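Local coordinates for conserved hypothetical exported protein (Bacteroides fragilis, PDB 4JJA), which is probably an exported peptidoglycan beta-N-acetylmuramidase of the NamZ family, although its own activity remains unproven, at residues Ala26-His31 against Tyr120-Arg125; Lys38-Ile43 against Ile104-Ile109; Arg125-Cys130 against Met182-Arg187. All blocks are in the same frame, centred on the assembly; numbering follows the deposited sequence.

Overall arrangement
All three contacts are buried, and all lie in the parallel-sheet part of the chain. Contacts 1 and 2 sit on opposite faces of the sheet, whose neighbouring strands 24-28 and 104-107 they use. They are joined by the backbone bond from Phe28 N to Ile106 O and by Ser29, which bonds to Asp108 and His39. Contact 3 lies in the helix layer on the face that contact 1 uses, where helix 119-132 meets helix 176-185. The chemistry follows the place: contact 1 is aromatic against a small serine, contact 2 aliphatic beside an aspartate held by an arginine, and contact 3 a long selenomethionine chain against a valine and a partly exposed asparagine.

Contact 1 (Ala26-His31 against Tyr120-Arg125); sequences AIFSNH and YISMVR
Phe28 reaches from the sheet to the helix and sets the far end of its ring against the beta carbon of Ser122. The leading atom is CZ, which lies 3.7 Å from Ser122 CB, and CE1 follows at 3.9 Å from the same carbon. Ser122 CB meets these two rim atoms from an oblique direction. The first torsion of Phe28 accounts for the reach: CG stands anti to the backbone N (chi1 172°), and the ring extends from the strand toward the helix. The Phe28 side chain also touches Leu126, one turn farther along the helix, and Phe55 of the adjoining strand 50-56.

Ser122 suits the place because its side chain is short. CB points at the strand and offers a CH2 group to the phenyl ring, while OG turns off beside its own backbone N (chi1 -66°) and so leaves the carbon as the part that touches. The phenyl ring can therefore come close to the helix surface. Met123, present as selenomethionine, contributes mainly backbone: its N is 4.4 Å from Phe28 CE2. Its side chain, straight as far as SE, leads away to Leu176 and Ala180 of helix 176-185, so that neighbouring residues of one helix turn serve two different partners.

No hydrogen bond links the two segments; several of their polar groups bond to other parts of the chain. Next to Phe28, Ser29 OG bonds to Asp108 O, and Asn30 ND2 bonds to Glu58 OE1. Strand 24-28 holds an inner place in a parallel sheet of strand order 321456, and helix 119-132 packs on one face of it: this is the alpha/beta layering of a Rossmann-like fold, in keeping with the clan of the NamZ N-terminal family.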
loop_
_atom_site.group_PDB
_atom_site.type_symbol
_atom_site.label_atom_id
_atom_site.label_comp_id
_atom_site.label_asym_id
_atom_site.label_seq_id
_atom_site.Cartn_x
_atom_site.Cartn_y
_atom_site.Cartn_z
ATOM N N ALA A 26 -1.929 -7.564 21.347
ATOM C CA ALA A 26 -0.928 -7.656 20.281
ATOM C C ALA A 26 -1.114 -6.480 19.351
ATOM O O ALA A 26 -2.202 -5.977 19.225
ATOM C CB ALA A 26 -1.097 -8.939 19.484
ATOM N N ILE A 27 -0.035 -6.076 18.693
ATOM C CA ILE A 27 -0.058 -4.955 17.746
ATOM C C ILE A 27 0.514 -5.406 16.400
ATOM O O ILE A 27 1.567 -6.072 16.371
ATOM C CB ILE A 27 0.747 -3.797 18.252
ATOM C CG1 ILE A 27 0.263 -3.319 19.616
ATOM C CG2 ILE A 27 0.750 -2.670 17.238
ATOM C CD1 ILE A 27 1.204 -2.381 20.256
ATOM N N PHE A 28 -0.152 -5.020 15.298
ATOM C CA PHE A 28 0.355 -5.140 13.941
ATOM C C PHE A 28 0.722 -3.756 13.502
ATOM O O PHE A 28 -0.146 -2.884 13.352
ATOM C CB PHE A 28 -0.665 -5.757 13.004
ATOM C CG PHE A 28 -0.266 -5.733 11.540
ATOM C CD1 PHE A 28 0.820 -6.429 11.105
ATOM C CD2 PHE A 28 -1.006 -5.036 10.604
ATOM C CE1 PHE A 28 1.176 -6.425 9.740
ATOM C CE2 PHE A 28 -0.666 -5.006 9.280
ATOM C CZ PHE A 28 0.415 -5.685 8.847
ATOM N N SER A 29 2.007 -3.531 13.305
ATOM C CA SER A 29 2.513 -2.216 12.979
ATOM C C SER A 29 3.940 -2.309 12.459
ATOM O O SER A 29 4.471 -3.399 12.267
ATOM C CB SER A 29 2.449 -1.330 14.240
ATOM O OG SER A 29 2.710 0.035 13.991
ATOM N N ASN A 30 4.500 -1.124 12.215
ATOM C CA ASN A 30 5.901 -0.982 11.835
ATOM C C ASN A 30 6.361 0.386 12.307
ATOM O O ASN A 30 5.706 1.015 13.139
ATOM C CB ASN A 30 6.124 -1.257 10.330
ATOM C CG ASN A 30 5.514 -0.212 9.435
ATOM O OD1 ASN A 30 4.979 0.790 9.919
ATOM N ND2 ASN A 30 5.615 -0.440 8.112
ATOM N N HIS A 31 7.439 0.901 11.725
ATOM C CA HIS A 31 7.975 2.161 12.152
ATOM C C HIS A 31 7.065 3.358 11.917
ATOM O O HIS A 31 7.341 4.424 12.437
ATOM C CB HIS A 31 9.326 2.411 11.437
ATOM C CG HIS A 31 9.163 2.618 9.976
ATOM N ND1 HIS A 31 8.778 1.610 9.125
ATOM C CD2 HIS A 31 9.196 3.755 9.243
ATOM C CE1 HIS A 31 8.607 2.121 7.913
ATOM N NE2 HIS A 31 8.862 3.414 7.963
ATOM N N TYR A 120 -2.144 -4.714 3.388
ATOM C CA TYR A 120 -3.492 -5.189 3.569
ATOM C C TYR A 120 -3.570 -6.722 3.456
ATOM O O TYR A 120 -4.502 -7.341 3.988
ATOM C CB TYR A 120 -4.509 -4.513 2.608
ATOM C CG TYR A 120 -4.409 -4.987 1.173
ATOM C CD1 TYR A 120 -5.114 -6.072 0.712
ATOM C CD2 TYR A 120 -3.546 -4.376 0.303
ATOM C CE1 TYR A 120 -4.989 -6.545 -0.589
ATOM C CE2 TYR A 120 -3.373 -4.829 -0.993
ATOM C CZ TYR A 120 -4.091 -5.922 -1.451
ATOM O OH TYR A 120 -3.945 -6.416 -2.728
ATOM N N ILE A 121 -2.633 -7.334 2.713
ATOM C CA ILE A 121 -2.642 -8.806 2.590
ATOM C C ILE A 121 -2.244 -9.407 3.921
ATOM O O ILE A 121 -2.888 -10.329 4.388
ATOM C CB ILE A 121 -1.758 -9.308 1.448
ATOM C CG1 ILE A 121 -2.254 -8.725 0.109
ATOM C CG2 ILE A 121 -1.706 -10.826 1.439
ATOM C CD1 ILE A 121 -1.501 -9.202 -1.125
ATOM N N SER A 122 -1.282 -8.798 4.592
ATOM C CA SER A 122 -0.943 -9.225 5.953
ATOM C C SER A 122 -2.153 -9.038 6.876
ATOM O O SER A 122 -2.417 -9.850 7.737
ATOM C CB SER A 122 0.272 -8.467 6.482
ATOM O OG SER A 122 1.436 -8.792 5.760
HETATM N N MSE A 123 -2.855 -7.921 6.728
HETATM C CA MSE A 123 -3.996 -7.642 7.561
HETATM C C MSE A 123 -5.087 -8.688 7.337
HETATM O O MSE A 123 -5.668 -9.157 8.288
HETATM C CB MSE A 123 -4.555 -6.258 7.227
HETATM C CG MSE A 123 -5.758 -5.870 8.098
HETATM SE SE MSE A 123 -6.484 -4.158 7.778
HETATM C CE MSE A 123 -7.316 -4.556 6.116
ATOM N N VAL A 124 -5.341 -9.062 6.082
ATOM C CA VAL A 124 -6.334 -10.089 5.775
ATOM C C VAL A 124 -5.953 -11.436 6.408
ATOM O O VAL A 124 -6.834 -12.136 6.939
ATOM C CB VAL A 124 -6.583 -10.243 4.263
ATOM C CG1 VAL A 124 -7.412 -11.479 3.953
ATOM C CG2 VAL A 124 -7.252 -9.002 3.755
ATOM N N ARG A 125 -4.664 -11.778 6.377
ATOM C CA ARG A 125 -4.138 -12.990 7.039
ATOM C C ARG A 125 -4.464 -12.965 8.540
ATOM O O ARG A 125 -4.901 -13.947 9.141
ATOM C CB ARG A 125 -2.609 -13.058 6.820
ATOM C CG ARG A 125 -1.922 -14.379 7.167
ATOM C CD ARG A 125 -1.768 -15.236 5.892
ATOM N NE ARG A 125 -0.595 -14.842 5.118
ATOM C CZ ARG A 125 -0.562 -14.714 3.790
ATOM N NH1 ARG A 125 -1.653 -14.942 3.065
ATOM N NH2 ARG A 125 0.561 -14.347 3.189
#

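Contact 2 (Lys38-Ile43 against Ile104-Ile109); sequences KHLLDI and ILIVDI
The carboxylate of Asp108 lies beside Leu40, with OD2 at 4.0 Å from Leu40 CB, while its other oxygen, OD1, makes a salt bridge to Arg142. The arginine probably offsets the cost of burying the charge among aliphatic groups. The other flat group, the His39 ring, has Leu41 CA in its plane at one edge and meets Phe61 in an edge-to-face pair. Its two nitrogens are both used. ND1 accepts from Leu41 N at 3.0 Å, a nearly straight bond (171°) with the donor tilted a little from the ring plane, and NE2 bonds to Ser29 OG.

The ND1 bond caps the start of helix 40-46. His39 is its N-cap, and Asp42 supplies the reciprocal bond: its OD2, met on the anti side, accepts from His39 N at 3.0 Å, completing a capping box. Asp42 OD2 also forms a salt bridge with Arg62. The helix belongs to the beta-alpha-beta unit that connects strands 24-28 and 50-56 of the Rossmann-like sheet, and its first turn rests on the sheet face that carries Ile27 and Ile106.

Leu40, the first helical residue, makes the apolar contact. With CG anti to the backbone N (chi1 171°), it extends over the strand, and CD2 reaches both Ile106 CG2, at 3.7 Å, and Asp108 CB, at 3.8 Å. The methylene of Asp108 thus behaves as part of the hydrocarbon surface. Beta-branched Ile106 suits a strand and presents its CG2 methyl to the helix; Leu140 of strand 136-140 touches all three of these side chains.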
loop_
_atom_site.group_PDB
_atom_site.type_symbol
_atom_site.label_atom_id
_atom_site.label_comp_id
_atom_site.label_asym_id
_atom_site.label_seq_id
_atom_site.Cartn_x
_atom_site.Cartn_y
_atom_site.Cartn_z
ATOM N N LYS A 38 7.262 8.201 19.872
ATOM C CA LYS A 38 6.946 6.937 20.526
ATOM C C LYS A 38 6.152 6.062 19.582
ATOM O O LYS A 38 5.242 6.506 18.913
ATOM C CB LYS A 38 6.119 7.229 21.803
ATOM C CG LYS A 38 6.877 7.983 22.871
ATOM C CD LYS A 38 6.016 8.346 24.102
ATOM C CE LYS A 38 6.840 8.990 25.226
ATOM N NZ LYS A 38 8.083 8.214 25.523
ATOM N N HIS A 39 6.480 4.771 19.535
ATOM C CA HIS A 39 5.622 3.845 18.868
ATOM C C HIS A 39 4.339 3.678 19.734
ATOM O O HIS A 39 4.355 3.842 20.975
ATOM C CB HIS A 39 6.296 2.518 18.653
ATOM C CG HIS A 39 5.570 1.684 17.656
ATOM N ND1 HIS A 39 4.574 0.803 18.010
ATOM C CD2 HIS A 39 5.665 1.642 16.292
ATOM C CE1 HIS A 39 4.094 0.246 16.910
ATOM N NE2 HIS A 39 4.767 0.705 15.858
ATOM N N LEU A 40 3.211 3.394 19.098
ATOM C CA LEU A 40 1.986 3.021 19.840
ATOM C C LEU A 40 2.368 2.034 20.947
ATOM O O LEU A 40 1.841 2.096 22.061
ATOM C CB LEU A 40 1.004 2.333 18.891
ATOM C CG LEU A 40 -0.228 1.697 19.521
ATOM C CD1 LEU A 40 -1.089 2.863 20.076
ATOM C CD2 LEU A 40 -1.007 0.764 18.489
ATOM N N LEU A 41 3.265 1.108 20.657
ATOM C CA LEU A 41 3.727 0.124 21.636
ATOM C C LEU A 41 4.208 0.824 22.929
ATOM O O LEU A 41 3.879 0.409 24.020
ATOM C CB LEU A 41 4.853 -0.714 21.015
ATOM C CG LEU A 41 5.583 -1.621 22.008
ATOM C CD1 LEU A 41 4.672 -2.672 22.551
ATOM C CD2 LEU A 41 6.810 -2.226 21.342
ATOM N N ASP A 42 4.991 1.873 22.769
ATOM C CA ASP A 42 5.557 2.612 23.924
ATOM C C ASP A 42 4.475 3.356 24.677
ATOM O O ASP A 42 4.437 3.352 25.922
ATOM C CB ASP A 42 6.606 3.597 23.450
ATOM C CG ASP A 42 7.768 2.899 22.737
ATOM O OD1 ASP A 42 8.354 1.908 23.252
ATOM O OD2 ASP A 42 8.044 3.263 21.575
ATOM N N ILE A 43 3.553 3.972 23.963
ATOM C CA ILE A 43 2.475 4.718 24.582
ATOM C C ILE A 43 1.610 3.766 25.419
ATOM O O ILE A 43 1.232 4.075 26.574
ATOM C CB ILE A 43 1.632 5.400 23.538
ATOM C CG1 ILE A 43 2.463 6.519 22.888
ATOM C CG2 ILE A 43 0.345 5.974 24.104
ATOM C CD1 ILE A 43 1.947 6.959 21.540
ATOM N N ILE A 104 -6.798 -9.174 22.024
ATOM C CA ILE A 104 -7.138 -8.154 21.048
ATOM C C ILE A 104 -5.893 -7.823 20.253
ATOM O O ILE A 104 -4.814 -7.741 20.792
ATOM C CB ILE A 104 -7.765 -6.910 21.708
ATOM C CG1 ILE A 104 -8.297 -5.917 20.665
ATOM C CG2 ILE A 104 -6.813 -6.275 22.667
ATOM C CD1 ILE A 104 -9.400 -5.000 21.242
ATOM N N LEU A 105 -6.048 -7.719 18.933
ATOM C CA LEU A 105 -4.991 -7.285 18.038
ATOM C C LEU A 105 -5.302 -5.874 17.559
ATOM O O LEU A 105 -6.409 -5.614 17.044
ATOM C CB LEU A 105 -4.946 -8.191 16.838
ATOM C CG LEU A 105 -3.968 -7.784 15.742
ATOM C CD1 LEU A 105 -2.539 -7.848 16.197
ATOM C CD2 LEU A 105 -4.184 -8.721 14.519
ATOM N N ILE A 106 -4.326 -4.971 17.711
ATOM C CA ILE A 106 -4.447 -3.584 17.200
ATOM C C ILE A 106 -3.708 -3.486 15.879
ATOM O O ILE A 106 -2.552 -3.822 15.819
ATOM C CB ILE A 106 -3.847 -2.574 18.173
ATOM C CG1 ILE A 106 -4.481 -2.696 19.538
ATOM C CG2 ILE A 106 -4.086 -1.172 17.662
ATOM C CD1 ILE A 106 -3.871 -1.815 20.588
ATOM N N VAL A 107 -4.382 -2.974 14.852
ATOM C CA VAL A 107 -3.747 -2.570 13.610
ATOM C C VAL A 107 -3.499 -1.050 13.651
ATOM O O VAL A 107 -4.412 -0.262 13.857
ATOM C CB VAL A 107 -4.638 -2.909 12.416
ATOM C CG1 VAL A 107 -4.064 -2.304 11.099
ATOM C CG2 VAL A 107 -4.908 -4.422 12.317
ATOM N N ASP A 108 -2.243 -0.663 13.470
ATOM C CA ASP A 108 -1.885 0.763 13.394
ATOM C C ASP A 108 -0.694 0.908 12.476
ATOM O O ASP A 108 0.436 0.762 12.908
ATOM C CB ASP A 108 -1.601 1.405 14.770
ATOM C CG ASP A 108 -1.419 2.937 14.677
ATOM O OD1 ASP A 108 -2.117 3.618 13.840
ATOM O OD2 ASP A 108 -0.553 3.492 15.430
ATOM N N ILE A 109 -0.956 1.220 11.213
ATOM C CA ILE A 109 0.111 1.179 10.239
ATOM C C ILE A 109 -0.257 2.083 9.103
ATOM O O ILE A 109 -1.438 2.161 8.749
ATOM C CB ILE A 109 0.398 -0.282 9.769
ATOM C CG1 ILE A 109 1.768 -0.407 9.072
ATOM C CG2 ILE A 109 -0.755 -0.882 8.926
ATOM C CD1 ILE A 109 2.184 -1.858 8.890
#

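Contact 3 (Arg125-Cys130 against Met182-Arg187); sequences RLMDAC and MVNGER
Met127, modelled as selenomethionine, joins helix 119-132 to helix 176-185 here by laying its terminal methyl against Val183 and Asn184. In the Rossmann-like fold each of these helices is the crossover between adjacent parallel strands, the first leading from 104-107 to 136-140 and the second from 136-140 to 197-200, so the contact joins two consecutive beta-alpha-beta units on one side of the sheet.

Between the two helices the interactions are van der Waals. Met127 CE is 3.8 Å from Val183 CG1, and the selenium is a little farther from the same methyl. The chain runs straight through chi2 and then bends at chi3 (69°), which turns CE onto the second helix. A long unbranched side chain suits such a place, since it can bend to fit, and Met127 also touches Ile137 and Val197 of the strands beneath. Val183 is a compact partner aimed at the first helix. Asn184 leaves its helix to one side of Met127, but its amide comes nearer: OD1 lies 3.6 Å from Met127 CE, a packing contact and not a hydrogen bond. The methyl therefore meets a polar group as well as an aliphatic one.

Polar bonds tie Asn184 and neighbouring residues to other parts of the chain. Asn184 ND2 bonds to Cys195 O, which helps fix the amide beside the methyl. Asp128, next to Met127, forms a salt bridge with Lys93, and Glu186 bonds to Gln361 and Tyr365.

A third group of bonds closes helix 176-185. Arg187, with positive phi (58°), makes a Schellman motif. Asn184 O takes two donors from opposite faces of its plane: Arg187 N at 3.1 Å and, above the carbonyl plane, Arg187 NH1 at 2.9 Å.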
loop_
_atom_site.group_PDB
_atom_site.type_symbol
_atom_site.label_atom_id
_atom_site.label_comp_id
_atom_site.label_asym_id
_atom_site.label_seq_id
_atom_site.Cartn_x
_atom_site.Cartn_y
_atom_site.Cartn_z
ATOM N N ARG A 125 -4.664 -11.778 6.377
ATOM C CA ARG A 125 -4.138 -12.990 7.039
ATOM C C ARG A 125 -4.464 -12.965 8.540
ATOM O O ARG A 125 -4.901 -13.947 9.141
ATOM C CB ARG A 125 -2.609 -13.058 6.820
ATOM C CG ARG A 125 -1.922 -14.379 7.167
ATOM C CD ARG A 125 -1.768 -15.236 5.892
ATOM N NE ARG A 125 -0.595 -14.842 5.118
ATOM C CZ ARG A 125 -0.562 -14.714 3.790
ATOM N NH1 ARG A 125 -1.653 -14.942 3.065
ATOM N NH2 ARG A 125 0.561 -14.347 3.189
ATOM N N LEU A 126 -4.214 -11.818 9.167
ATOM C CA LEU A 126 -4.467 -11.669 10.577
ATOM C C LEU A 126 -5.964 -11.674 10.894
ATOM O O LEU A 126 -6.372 -12.235 11.925
ATOM C CB LEU A 126 -3.820 -10.387 11.048
ATOM C CG LEU A 126 -2.293 -10.436 11.112
ATOM C CD1 LEU A 126 -1.745 -9.021 11.280
ATOM C CD2 LEU A 126 -1.851 -11.356 12.278
HETATM N N MSE A 127 -6.781 -11.102 10.017
HETATM C CA MSE A 127 -8.226 -11.173 10.190
HETATM C C MSE A 127 -8.710 -12.611 10.139
HETATM O O MSE A 127 -9.598 -12.996 10.902
HETATM C CB MSE A 127 -8.949 -10.358 9.112
HETATM C CG MSE A 127 -8.809 -8.856 9.311
HETATM SE SE MSE A 127 -9.600 -7.868 7.835
HETATM C CE MSE A 127 -11.424 -8.290 8.211
ATOM N N ASP A 128 -8.170 -13.371 9.193
ATOM C CA ASP A 128 -8.560 -14.789 9.077
ATOM C C ASP A 128 -8.228 -15.570 10.378
ATOM O O ASP A 128 -9.066 -16.278 10.911
ATOM C CB ASP A 128 -7.853 -15.388 7.894
ATOM C CG ASP A 128 -8.347 -16.778 7.545
ATOM O OD1 ASP A 128 -9.580 -16.954 7.491
ATOM O OD2 ASP A 128 -7.474 -17.587 7.198
ATOM N N ALA A 129 -7.033 -15.323 10.890
ATOM C CA ALA A 129 -6.574 -15.974 12.119
ATOM C C ALA A 129 -7.421 -15.525 13.290
ATOM O O ALA A 129 -7.844 -16.323 14.122
ATOM C CB ALA A 129 -5.117 -15.716 12.348
ATOM N N CYS A 130 -7.653 -14.225 13.407
ATOM C CA CYS A 130 -8.468 -13.719 14.493
ATOM C C CYS A 130 -9.900 -14.246 14.437
ATOM O O CYS A 130 -10.485 -14.574 15.483
ATOM C CB CYS A 130 -8.402 -12.189 14.531
ATOM S SG CYS A 130 -6.839 -11.479 15.162
HETATM N N MSE A 182 -15.003 -4.027 4.411
HETATM C CA MSE A 182 -15.375 -4.632 3.135
HETATM C C MSE A 182 -14.980 -6.081 3.048
HETATM O O MSE A 182 -15.755 -6.907 2.551
HETATM C CB MSE A 182 -14.817 -3.827 1.968
HETATM C CG MSE A 182 -15.254 -4.341 0.623
HETATM SE SE MSE A 182 -14.760 -3.034 -0.756
HETATM C CE MSE A 182 -16.070 -3.606 -2.095
ATOM N N VAL A 183 -13.790 -6.443 3.512
ATOM C CA VAL A 183 -13.374 -7.836 3.540
ATOM C C VAL A 183 -14.370 -8.690 4.321
ATOM O O VAL A 183 -14.725 -9.774 3.861
ATOM C CB VAL A 183 -11.957 -7.920 4.167
ATOM C CG1 VAL A 183 -11.608 -9.331 4.598
ATOM C CG2 VAL A 183 -10.928 -7.316 3.200
ATOM N N ASN A 184 -14.864 -8.185 5.440
ATOM C CA ASN A 184 -15.886 -8.899 6.186
ATOM C C ASN A 184 -17.145 -8.984 5.359
ATOM O O ASN A 184 -17.665 -10.095 5.182
ATOM C CB ASN A 184 -16.154 -8.239 7.535
ATOM C CG ASN A 184 -15.242 -8.730 8.644
ATOM O OD1 ASN A 184 -14.631 -9.805 8.592
ATOM N ND2 ASN A 184 -15.167 -7.918 9.692
ATOM N N GLY A 185 -17.687 -7.837 4.940
ATOM C CA GLY A 185 -19.028 -7.815 4.353
ATOM C C GLY A 185 -19.145 -8.541 3.038
ATOM O O GLY A 185 -20.207 -9.090 2.739
ATOM N N GLU A 186 -18.069 -8.537 2.262
ATOM C CA GLU A 186 -18.034 -9.209 0.977
ATOM C C GLU A 186 -17.549 -10.650 1.055
ATOM O O GLU A 186 -17.458 -11.307 0.022
ATOM C CB GLU A 186 -17.177 -8.393 -0.024
ATOM C CG GLU A 186 -17.677 -7.023 -0.284
ATOM C CD GLU A 186 -19.074 -6.951 -0.896
ATOM O OE1 GLU A 186 -19.258 -7.468 -1.999
ATOM O OE2 GLU A 186 -19.979 -6.364 -0.268
ATOM N N ARG A 187 -17.243 -11.125 2.256
ATOM C CA ARG A 187 -16.774 -12.484 2.515
ATOM C C ARG A 187 -15.521 -12.820 1.745
ATOM O O ARG A 187 -15.428 -13.851 1.047
ATOM C CB ARG A 187 -17.873 -13.561 2.351
ATOM C CG ARG A 187 -18.958 -13.393 3.321
ATOM C CD ARG A 187 -18.440 -13.631 4.764
ATOM N NE ARG A 187 -19.582 -13.840 5.650
ATOM C CZ ARG A 187 -20.311 -12.864 6.168
ATOM N NH1 ARG A 187 -20.025 -11.574 5.916
ATOM N NH2 ARG A 187 -21.346 -13.185 6.953
#